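Local coordinates for flavodoxin (PDB 6FSG), which binds FMN and transfers electrons, probably as a low-potential donor to a number of redox enzymes, at residues A[1-7]-A[49-55]; A[75-81]-A[108-114]; A[117-121]-A[138-142]. The contacts are given in a common frame with arbitrary orientation. Where two conformers were deposited one is given. Residue numbers count along the deposited sequence, not the author numbering.

Contact 1. Residues A[1-7]-A[49-55]; sequences SKLVMIF and YDGIILG
V4 lies over one face of the Y49 ring: its CB is 3.6 Å from the ring centroid and 11° off the normal, a CH-pi contact. Y49 lies just before strand 51-55, which runs parallel to strand 2-7 in the five-stranded sheet of the flavodoxin fold. The axes run 12° apart and approach to 4.6 Å. Both strands keep extended backbones, with phi between -142 and -112°. L3 pairs with G51, V4 with I52, M5 with I53, I6 with L54 and F7 with G55. The bonds alternate as parallel strands require: V4 N to G51 O 3.1 Å, I53 N to V4 O 2.9 Å, I6 N to I53 O 3.0 Å and G55 N to I6 O 3.0 Å. V4, I6, I52 and L54 point to one face; L3, M5, F7 and I53 point to the other. V4 CG1 meets I52 CG1 at 4.0 Å, and I6 CB meets L54 CD2 at 4.0 Å. M5 (t, t, m) brings CE to 4.2 Å from I53 CG2. A CB on G51 would clash with L3 CD2, so glycine leaves room for that leucine. On its other edge, strand 2-7 bonds to strand 31-36, and E33 also accepts a hydrogen bond from the Y49 hydroxyl. The F7 side chain comes within about 4 Å of that of S9, an FMN-binding residue. At the opposite end D50 clamps K2: D50 N gives a 2.8 Å bond to K2 O, and D50 OD2 accepts from K2 N at 3.0 Å.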
loop_
_atom_site.group_PDB
_atom_site.type_symbol
_atom_site.label_atom_id
_atom_site.label_comp_id
_atom_site.label_asym_id
_atom_site.label_seq_id
_atom_site.Cartn_x
_atom_site.Cartn_y
_atom_site.Cartn_z
ATOM N N SER A 1 -9.311 11.876 10.355
ATOM C CA SER A 1 -9.845 10.938 9.370
ATOM C C SER A 1 -9.444 9.512 9.718
ATOM O O SER A 1 -8.531 9.291 10.519
ATOM C CB SER A 1 -9.327 11.300 7.985
ATOM O OG SER A 1 -9.772 12.596 7.630
ATOM N N LYS A 2 -10.144 8.549 9.125
ATOM C CA LYS A 2 -9.950 7.138 9.426
ATOM C C LYS A 2 -9.349 6.438 8.214
ATOM O O LYS A 2 -9.897 6.510 7.108
ATOM C CB LYS A 2 -11.260 6.466 9.843
ATOM C CG LYS A 2 -11.027 5.205 10.651
ATOM C CD LYS A 2 -12.298 4.583 11.225
ATOM C CE LYS A 2 -11.972 3.178 11.716
ATOM N NZ LYS A 2 -13.082 2.410 12.346
ATOM N N LEU A 3 -8.231 5.761 8.433
ATOM C CA LEU A 3 -7.430 5.204 7.358
ATOM C C LEU A 3 -7.232 3.709 7.555
ATOM O O LEU A 3 -7.295 3.190 8.670
ATOM C CB LEU A 3 -6.060 5.889 7.319
ATOM C CG LEU A 3 -6.112 7.419 7.335
ATOM C CD1 LEU A 3 -4.701 7.954 7.447
ATOM C CD2 LEU A 3 -6.815 8.017 6.122
ATOM N N VAL A 4 -6.978 3.021 6.448
ATOM C CA VAL A 4 -6.645 1.603 6.468
ATOM C C VAL A 4 -5.399 1.364 5.629
ATOM O O VAL A 4 -5.219 1.973 4.567
ATOM C CB VAL A 4 -7.829 0.725 5.994
ATOM C CG1 VAL A 4 -8.175 0.977 4.527
ATOM C CG2 VAL A 4 -7.544 -0.767 6.263
ATOM N N MET A 5 -4.539 0.473 6.117
ATOM C CA MET A 5 -3.372 0.000 5.386
ATOM C C MET A 5 -3.443 -1.519 5.327
ATOM O O MET A 5 -3.597 -2.176 6.360
ATOM C CB MET A 5 -2.068 0.417 6.085
ATOM C CG MET A 5 -0.799 -0.065 5.391
ATOM S SD MET A 5 0.736 0.266 6.270
ATOM C CE MET A 5 0.905 2.034 6.043
ATOM N N ILE A 6 -3.299 -2.078 4.132
ATOM C CA ILE A 6 -3.226 -3.524 3.963
ATOM C C ILE A 6 -1.924 -3.847 3.261
ATOM O O ILE A 6 -1.681 -3.378 2.141
ATOM C CB ILE A 6 -4.432 -4.088 3.199
ATOM C CG1 ILE A 6 -5.699 -3.810 4.008
ATOM C CG2 ILE A 6 -4.241 -5.581 2.937
ATOM C CD1 ILE A 6 -6.955 -4.134 3.285
ATOM N N PHE A 7 -1.094 -4.654 3.904
ATOM C CA PHE A 7 0.232 -4.965 3.381
ATOM C C PHE A 7 0.464 -6.470 3.294
ATOM O O PHE A 7 -0.147 -7.270 4.016
ATOM C CB PHE A 7 1.364 -4.316 4.207
ATOM C CG PHE A 7 1.627 -5.024 5.495
ATOM C CD1 PHE A 7 0.876 -4.737 6.626
ATOM C CD2 PHE A 7 2.587 -6.021 5.566
ATOM C CE1 PHE A 7 1.089 -5.429 7.817
ATOM C CE2 PHE A 7 2.809 -6.703 6.743
ATOM C CZ PHE A 7 2.062 -6.411 7.872
ATOM N N TYR A 49 -13.327 3.496 4.727
ATOM C CA TYR A 49 -12.212 4.314 5.179
ATOM C C TYR A 49 -12.021 5.521 4.272
ATOM O O TYR A 49 -12.346 5.484 3.085
ATOM C CB TYR A 49 -10.943 3.468 5.215
ATOM C CG TYR A 49 -11.006 2.463 6.325
ATOM C CD1 TYR A 49 -10.594 2.794 7.605
ATOM C CD2 TYR A 49 -11.525 1.201 6.108
ATOM C CE1 TYR A 49 -10.669 1.882 8.630
ATOM C CE2 TYR A 49 -11.604 0.281 7.125
ATOM C CZ TYR A 49 -11.179 0.624 8.389
ATOM O OH TYR A 49 -11.253 -0.283 9.427
ATOM N N ASP A 50 -11.484 6.601 4.849
ATOM C CA ASP A 50 -11.280 7.837 4.107
ATOM C C ASP A 50 -10.032 7.787 3.241
ATOM O O ASP A 50 -9.948 8.482 2.224
ATOM C CB ASP A 50 -11.119 8.989 5.106
ATOM C CG ASP A 50 -12.337 9.165 6.014
ATOM O OD1 ASP A 50 -13.467 8.944 5.539
ATOM O OD2 ASP A 50 -12.175 9.538 7.201
ATOM N N GLY A 51 -9.050 7.013 3.660
ATOM C CA GLY A 51 -7.812 6.879 2.922
ATOM C C GLY A 51 -7.349 5.444 3.012
ATOM O O GLY A 51 -7.584 4.754 4.007
ATOM N N ILE A 52 -6.685 5.001 1.948
ATOM C CA ILE A 52 -6.303 3.610 1.756
ATOM C C ILE A 52 -4.844 3.560 1.333
ATOM O O ILE A 52 -4.462 4.210 0.356
ATOM C CB ILE A 52 -7.158 2.958 0.651
ATOM C CG1 ILE A 52 -8.643 2.946 1.031
ATOM C CG2 ILE A 52 -6.627 1.578 0.354
ATOM C CD1 ILE A 52 -9.557 2.729 -0.162
ATOM N N ILE A 53 -4.041 2.758 2.020
ATOM C CA ILE A 53 -2.657 2.538 1.617
ATOM C C ILE A 53 -2.439 1.039 1.467
ATOM O O ILE A 53 -2.724 0.274 2.391
ATOM C CB ILE A 53 -1.659 3.136 2.630
ATOM C CG1 ILE A 53 -1.920 4.625 2.869
ATOM C CG2 ILE A 53 -0.234 2.920 2.145
ATOM C CD1 ILE A 53 -1.053 5.244 3.965
ATOM N N LEU A 54 -1.942 0.620 0.308
ATOM C CA LEU A 54 -1.624 -0.784 0.072
ATOM C C LEU A 54 -0.116 -0.959 -0.054
ATOM O O LEU A 54 0.568 -0.117 -0.635
ATOM C CB LEU A 54 -2.311 -1.316 -1.193
ATOM C CG LEU A 54 -3.826 -1.096 -1.263
ATOM C CD1 LEU A 54 -4.400 -1.656 -2.570
ATOM C CD2 LEU A 54 -4.559 -1.699 -0.066
ATOM N N GLY A 55 0.396 -2.053 0.503
ATOM C CA GLY A 55 1.805 -2.369 0.397
ATOM C C GLY A 55 2.002 -3.788 -0.094
ATOM O O GLY A 55 1.362 -4.713 0.421
#

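Contact 2. Residues A[75-81]-A[108-114]; sequences MDSIDLT and KLQERGA. With GLC (alpha-D-glucopyranose), chain D.
K108 begins the last turn of helix 100-111, which ends in a Schellman motif and packs on the loop between helix 69-74 and strand 84-91. K108 NZ makes salt bridges to D76 OD1 (2.7 Å) and E111 OE1 (2.8 Å). Its CG lies 3.8 Å from M75 CE. L109 CD2 sits 3.9 Å from M75 CE and 3.8 Å from L80 CD1. One water donates to E111 OE1 (3.0 Å) and D76 OD1 (2.9 Å) and accepts from R112 NH1 (3.0 Å), so it links two carboxylates whose nearest oxygens, D76 OD1 and E111 OE1, are 4.3 Å apart. R112, folded (m, m, m), reaches into the loop. R112 NE and R112 NH2 both bond to I78 O, at 2.8 and 3.0 Å, while D76 O lies over one face of the guanidinium. R112 O accepts from L80 N at 2.9 Å. G113 has positive phi (99°), and G113 N bonds to Q110 O at 3.1 Å; a CB here would clash with T81 CG2. A114 N returns to L109 O at 3.1 Å, and A114 CB touches L80 CB at 4.0 Å. In the loop, D79 forms an Asx turn with T81 N. Glucose occupies the outer side, where R112 NH2 donates to GLC O5 at 2.6 Å.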
loop_
_atom_site.group_PDB
_atom_site.type_symbol
_atom_site.label_atom_id
_atom_site.label_comp_id
_atom_site.label_asym_id
_atom_site.label_seq_id
_atom_site.Cartn_x
_atom_site.Cartn_y
_atom_site.Cartn_z
ATOM N N MET A 75 -11.763 -6.585 -5.524
ATOM C CA MET A 75 -11.750 -5.142 -5.717
ATOM C C MET A 75 -12.583 -4.721 -6.923
ATOM O O MET A 75 -12.982 -3.556 -7.002
ATOM C CB MET A 75 -10.315 -4.614 -5.852
ATOM C CG MET A 75 -9.477 -4.650 -4.570
ATOM S SD MET A 75 -7.788 -4.073 -4.819
ATOM C CE MET A 75 -8.016 -2.296 -4.870
ATOM N N ASP A 76 -12.872 -5.634 -7.856
ATOM C CA ASP A 76 -13.711 -5.262 -8.993
ATOM C C ASP A 76 -15.157 -4.956 -8.607
ATOM O O ASP A 76 -15.903 -4.457 -9.456
ATOM C CB ASP A 76 -13.652 -6.330 -10.089
ATOM C CG ASP A 76 -12.318 -6.333 -10.810
ATOM O OD1 ASP A 76 -11.729 -5.240 -10.973
ATOM O OD2 ASP A 76 -11.854 -7.423 -11.192
ATOM N N SER A 77 -15.552 -5.209 -7.356
ATOM C CA SER A 77 -16.928 -5.012 -6.915
ATOM C C SER A 77 -17.090 -3.873 -5.911
ATOM O O SER A 77 -18.197 -3.672 -5.398
ATOM C CB SER A 77 -17.480 -6.309 -6.316
ATOM O OG SER A 77 -17.441 -7.359 -7.267
ATOM N N ILE A 78 -16.024 -3.132 -5.609
ATOM C CA ILE A 78 -16.071 -2.065 -4.611
ATOM C C ILE A 78 -16.015 -0.689 -5.268
ATOM O O ILE A 78 -15.456 -0.515 -6.356
ATOM C CB ILE A 78 -14.961 -2.232 -3.534
ATOM C CG1 ILE A 78 -13.578 -1.966 -4.128
ATOM C CG2 ILE A 78 -15.052 -3.621 -2.899
ATOM C CD1 ILE A 78 -12.440 -2.154 -3.180
ATOM N N ASP A 79 -16.563 0.305 -4.558
ATOM C CA ASP A 79 -16.650 1.694 -5.012
ATOM C C ASP A 79 -15.758 2.543 -4.112
ATOM O O ASP A 79 -16.041 2.703 -2.920
ATOM C CB ASP A 79 -18.110 2.147 -4.962
ATOM C CG ASP A 79 -18.318 3.572 -5.440
ATOM O OD1 ASP A 79 -17.334 4.309 -5.663
ATOM O OD2 ASP A 79 -19.500 3.946 -5.584
ATOM N N LEU A 80 -14.666 3.064 -4.678
ATOM C CA LEU A 80 -13.712 3.871 -3.928
ATOM C C LEU A 80 -13.723 5.337 -4.342
ATOM O O LEU A 80 -12.773 6.063 -4.035
ATOM C CB LEU A 80 -12.296 3.302 -4.057
ATOM C CG LEU A 80 -12.137 1.834 -3.665
ATOM C CD1 LEU A 80 -10.699 1.391 -3.827
ATOM C CD2 LEU A 80 -12.610 1.609 -2.231
ATOM N N THR A 81 -14.774 5.797 -5.036
ATOM C CA THR A 81 -14.806 7.187 -5.476
ATOM C C THR A 81 -14.742 8.112 -4.265
ATOM O O THR A 81 -15.439 7.906 -3.267
ATOM C CB THR A 81 -16.053 7.517 -6.311
ATOM O OG1 THR A 81 -17.252 7.213 -5.582
ATOM C CG2 THR A 81 -16.014 6.777 -7.650
ATOM N N LYS A 108 -5.539 -0.745 -10.165
ATOM C CA LYS A 108 -6.846 -1.204 -9.694
ATOM C C LYS A 108 -7.535 -0.138 -8.846
ATOM O O LYS A 108 -8.740 0.096 -8.986
ATOM C CB LYS A 108 -6.695 -2.527 -8.942
ATOM C CG LYS A 108 -8.022 -3.209 -8.567
ATOM C CD LYS A 108 -8.933 -3.499 -9.773
ATOM C CE LYS A 108 -8.283 -4.470 -10.758
ATOM N NZ LYS A 108 -9.200 -4.800 -11.880
ATOM N N LEU A 109 -6.782 0.541 -7.980
ATOM C CA LEU A 109 -7.350 1.648 -7.217
ATOM C C LEU A 109 -7.912 2.722 -8.140
ATOM O O LEU A 109 -9.002 3.247 -7.892
ATOM C CB LEU A 109 -6.298 2.246 -6.283
ATOM C CG LEU A 109 -5.865 1.364 -5.101
ATOM C CD1 LEU A 109 -4.524 1.810 -4.551
ATOM C CD2 LEU A 109 -6.923 1.374 -4.010
ATOM N N GLN A 110 -7.190 3.046 -9.222
ATOM C CA GLN A 110 -7.680 4.028 -10.184
ATOM C C GLN A 110 -8.992 3.577 -10.801
ATOM O O GLN A 110 -9.925 4.375 -10.956
ATOM C CB GLN A 110 -6.660 4.227 -11.301
ATOM C CG GLN A 110 -5.321 4.776 -10.876
ATOM C CD GLN A 110 -4.298 4.684 -11.996
ATOM O OE1 GLN A 110 -4.485 3.943 -12.968
ATOM N NE2 GLN A 110 -3.201 5.429 -11.863
ATOM N N GLU A 111 -9.068 2.296 -11.182
ATOM C CA GLU A 111 -10.262 1.779 -11.835
ATOM C C GLU A 111 -11.481 1.892 -10.938
ATOM O O GLU A 111 -12.595 2.054 -11.436
ATOM C CB GLU A 111 -10.063 0.311 -12.219
ATOM C CG GLU A 111 -9.135 0.088 -13.390
ATOM C CD GLU A 111 -8.901 -1.378 -13.708
ATOM O OE1 GLU A 111 -9.520 -2.255 -13.064
ATOM O OE2 GLU A 111 -8.091 -1.649 -14.624
ATOM N N ARG A 112 -11.302 1.770 -9.627
ATOM C CA ARG A 112 -12.425 1.773 -8.699
ATOM C C ARG A 112 -12.765 3.177 -8.201
ATOM O O ARG A 112 -13.662 3.326 -7.361
ATOM C CB ARG A 112 -12.170 0.816 -7.531
ATOM C CG ARG A 112 -11.801 -0.633 -7.912
ATOM C CD ARG A 112 -12.633 -1.230 -9.042
ATOM N NE ARG A 112 -14.046 -1.134 -8.721
ATOM C CZ ARG A 112 -15.017 -1.183 -9.618
ATOM N NH1 ARG A 112 -14.724 -1.388 -10.890
ATOM N NH2 ARG A 112 -16.273 -1.044 -9.233
ATOM N N GLY A 113 -12.097 4.206 -8.732
ATOM C CA GLY A 113 -12.458 5.588 -8.479
ATOM C C GLY A 113 -11.651 6.300 -7.412
ATOM O O GLY A 113 -11.943 7.467 -7.115
ATOM N N ALA A 114 -10.648 5.651 -6.831
ATOM C CA ALA A 114 -9.848 6.312 -5.817
ATOM C C ALA A 114 -8.991 7.401 -6.447
ATOM O O ALA A 114 -8.578 7.308 -7.608
ATOM C CB ALA A 114 -8.942 5.310 -5.108
HETATM C C1 GLC D . -18.447 0.167 -11.287
HETATM C C2 GLC D . -17.420 -0.065 -12.387
HETATM C C3 GLC D . -17.902 -1.180 -13.298
HETATM C C4 GLC D . -18.204 -2.428 -12.480
HETATM C C5 GLC D . -19.093 -2.130 -11.276
HETATM C C6 GLC D . -19.147 -3.347 -10.360
HETATM O O1 GLC D . -19.713 0.510 -11.858
HETATM O O2 GLC D . -17.214 1.133 -13.142
HETATM O O3 GLC D . -16.883 -1.480 -14.255
HETATM O O4 GLC D . -18.861 -3.380 -13.326
HETATM O O5 GLC D . -18.577 -1.032 -10.525
HETATM O O6 GLC D . -19.580 -2.959 -9.050
HETATM O O HOH W 1 -9.312 -7.598 -10.266
HETATM O O HOH W 2 -12.286 -2.662 -12.087
HETATM O O HOH W 3 -18.760 -0.847 -7.093
HETATM O O HOH W 4 -16.363 2.799 -8.540
#

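Contact 3. Residues A[117-121]-A[138-142]; sequences VLEGL and FGAEF. With SO4 (sulfate ion), chain C.
Segment 117-121 belongs to the interrupted edge strand 115-124. Segment 138-142 is a piece of helix 129-144. This joins the last strand and last helix of the flavodoxin fold. V117 departs from the extended form (phi/psi -104/-7°), and L118 returns to it (-134/152°). The helical piece has regular angles, with F142 N bonded to F138 O at 2.9 Å. The backbones stay apart: the nearest CA atoms, those of V117 and F142, are 7.0 Å from each other. Side chains fill the space between. L118 (m, t) points toward the helix. Its CD1 lies over one face of the F138 ring, 3.8 Å from the centroid and 13° off the normal, a CH-pi contact. The same L118 CD1 is 3.5 Å from F138 O and 4.1 Å from F142 CB, while L118 CD2 meets E141 CB at 3.7 Å. L121 CB approaches F138 CD2 at 3.7 Å. V117 CG2 lies 3.9 Å from F142 CD1. Both phenylalanines have chi1 near 180° and also pack on A86 of strand 84-91 and I53 of strand 51-55, so the helix covers neighbouring strands too. E119 N donates to SO4 O4 at 2.6 Å; the sulfate is probably from the crystallisation liquor. The two segments are therefore held by apolar packing and one CH-pi contact. Such contacts depend on shape and the exclusion of water, while the backbone N of E119 bonds to the sulfate and the E141 carboxylate forms a salt bridge with K144.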
loop_
_atom_site.group_PDB
_atom_site.type_symbol
_atom_site.label_atom_id
_atom_site.label_comp_id
_atom_site.label_asym_id
_atom_site.label_seq_id
_atom_site.Cartn_x
_atom_site.Cartn_y
_atom_site.Cartn_z
ATOM N N VAL A 117 -2.859 9.690 -4.785
ATOM C CA VAL A 117 -2.317 11.015 -4.490
ATOM C C VAL A 117 -0.796 11.060 -4.437
ATOM O O VAL A 117 -0.227 12.158 -4.312
ATOM C CB VAL A 117 -2.912 11.608 -3.192
ATOM C CG1 VAL A 117 -4.411 11.806 -3.346
ATOM C CG2 VAL A 117 -2.612 10.721 -1.996
ATOM N N LEU A 118 -0.129 9.910 -4.520
ATOM C CA LEU A 118 1.321 9.827 -4.539
ATOM C C LEU A 118 1.743 8.868 -5.640
ATOM O O LEU A 118 1.007 7.937 -5.985
ATOM C CB LEU A 118 1.882 9.296 -3.204
ATOM C CG LEU A 118 1.507 10.081 -1.952
ATOM C CD1 LEU A 118 2.003 9.372 -0.706
ATOM C CD2 LEU A 118 2.028 11.515 -1.975
ATOM N N GLU A 119 2.943 9.084 -6.175
ATOM C CA GLU A 119 3.586 8.062 -6.993
ATOM C C GLU A 119 3.844 6.816 -6.140
ATOM O O GLU A 119 3.982 6.882 -4.919
ATOM C CB GLU A 119 4.890 8.613 -7.585
ATOM C CG GLU A 119 4.659 9.865 -8.475
ATOM C CD GLU A 119 5.890 10.386 -9.196
ATOM O OE1 GLU A 119 7.011 10.039 -8.804
ATOM O OE2 GLU A 119 5.728 11.174 -10.153
ATOM N N GLY A 120 3.930 5.661 -6.789
ATOM C CA GLY A 120 4.270 4.456 -6.053
ATOM C C GLY A 120 5.668 4.552 -5.464
ATOM O O GLY A 120 6.602 5.027 -6.113
ATOM N N LEU A 121 5.815 4.081 -4.222
ATOM C CA LEU A 121 7.096 4.082 -3.521
ATOM C C LEU A 121 7.702 2.684 -3.606
ATOM O O LEU A 121 7.120 1.717 -3.097
ATOM C CB LEU A 121 6.928 4.503 -2.057
ATOM C CG LEU A 121 8.184 4.377 -1.174
ATOM C CD1 LEU A 121 9.383 5.195 -1.690
ATOM C CD2 LEU A 121 7.922 4.738 0.286
ATOM N N PHE A 138 6.574 9.795 2.509
ATOM C CA PHE A 138 5.337 9.211 1.981
ATOM C C PHE A 138 4.180 9.396 2.961
ATOM O O PHE A 138 3.101 9.866 2.580
ATOM C CB PHE A 138 5.630 7.735 1.701
ATOM C CG PHE A 138 4.511 6.938 1.060
ATOM C CD1 PHE A 138 3.507 6.374 1.833
ATOM C CD2 PHE A 138 4.545 6.645 -0.287
ATOM C CE1 PHE A 138 2.529 5.583 1.275
ATOM C CE2 PHE A 138 3.559 5.855 -0.862
ATOM C CZ PHE A 138 2.557 5.314 -0.067
ATOM N N GLY A 139 4.384 9.047 4.233
ATOM C CA GLY A 139 3.326 9.241 5.211
ATOM C C GLY A 139 2.949 10.699 5.392
ATOM O O GLY A 139 1.765 11.039 5.462
ATOM N N ALA A 140 3.950 11.583 5.464
ATOM C CA ALA A 140 3.687 13.007 5.643
ATOM C C ALA A 140 2.945 13.592 4.447
ATOM O O ALA A 140 2.020 14.392 4.616
ATOM C CB ALA A 140 5.007 13.752 5.831
ATOM N N GLU A 141 3.340 13.219 3.228
ATOM C CA GLU A 141 2.660 13.746 2.047
ATOM C C GLU A 141 1.249 13.178 1.925
ATOM O O GLU A 141 0.328 13.879 1.486
ATOM C CB GLU A 141 3.490 13.470 0.792
ATOM C CG GLU A 141 4.762 14.305 0.708
ATOM C CD GLU A 141 4.453 15.765 0.498
ATOM O OE1 GLU A 141 3.704 16.054 -0.454
ATOM O OE2 GLU A 141 4.924 16.607 1.291
ATOM N N PHE A 142 1.060 11.907 2.294
ATOM C CA PHE A 142 -0.276 11.324 2.240
ATOM C C PHE A 142 -1.253 12.112 3.109
ATOM O O PHE A 142 -2.361 12.457 2.674
ATOM C CB PHE A 142 -0.241 9.849 2.658
ATOM C CG PHE A 142 -1.557 9.149 2.459
ATOM C CD1 PHE A 142 -1.921 8.639 1.217
ATOM C CD2 PHE A 142 -2.452 9.035 3.498
ATOM C CE1 PHE A 142 -3.156 8.024 1.026
ATOM C CE2 PHE A 142 -3.668 8.401 3.318
ATOM C CZ PHE A 142 -4.020 7.900 2.078
HETATM S S SO4 C . 4.825 12.493 -5.034
HETATM O O1 SO4 C . 5.892 12.790 -5.985
HETATM O O2 SO4 C . 5.287 12.616 -3.653
HETATM O O3 SO4 C . 3.736 13.452 -5.205
HETATM O O4 SO4 C . 4.328 11.149 -5.293
#

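In the fold
Contact 1 lies within the sheet, and contacts 2 and 3 pack against its opposite faces. On the face carrying I52 and L54, contact 2 adds L80 and L109: I52 CD1 is 3.9 Å from L80 CD2, and L54 CD1 is 4.0 Å from L109 CD1. On the face carrying I53, contact 3 adds F138 and F142; I53 CG2 is 3.9 Å from F138 CE1, and G51 CA is 4.0 Å from F142 CZ. Contacts 2 and 3 adjoin in sequence but do not otherwise touch. Contact 1 comes nearest FMN, with the F7 side chain about 7 Å from it. The L121 side chain is about 13 Å away. Contact 2 binds glucose, away from the FMN site.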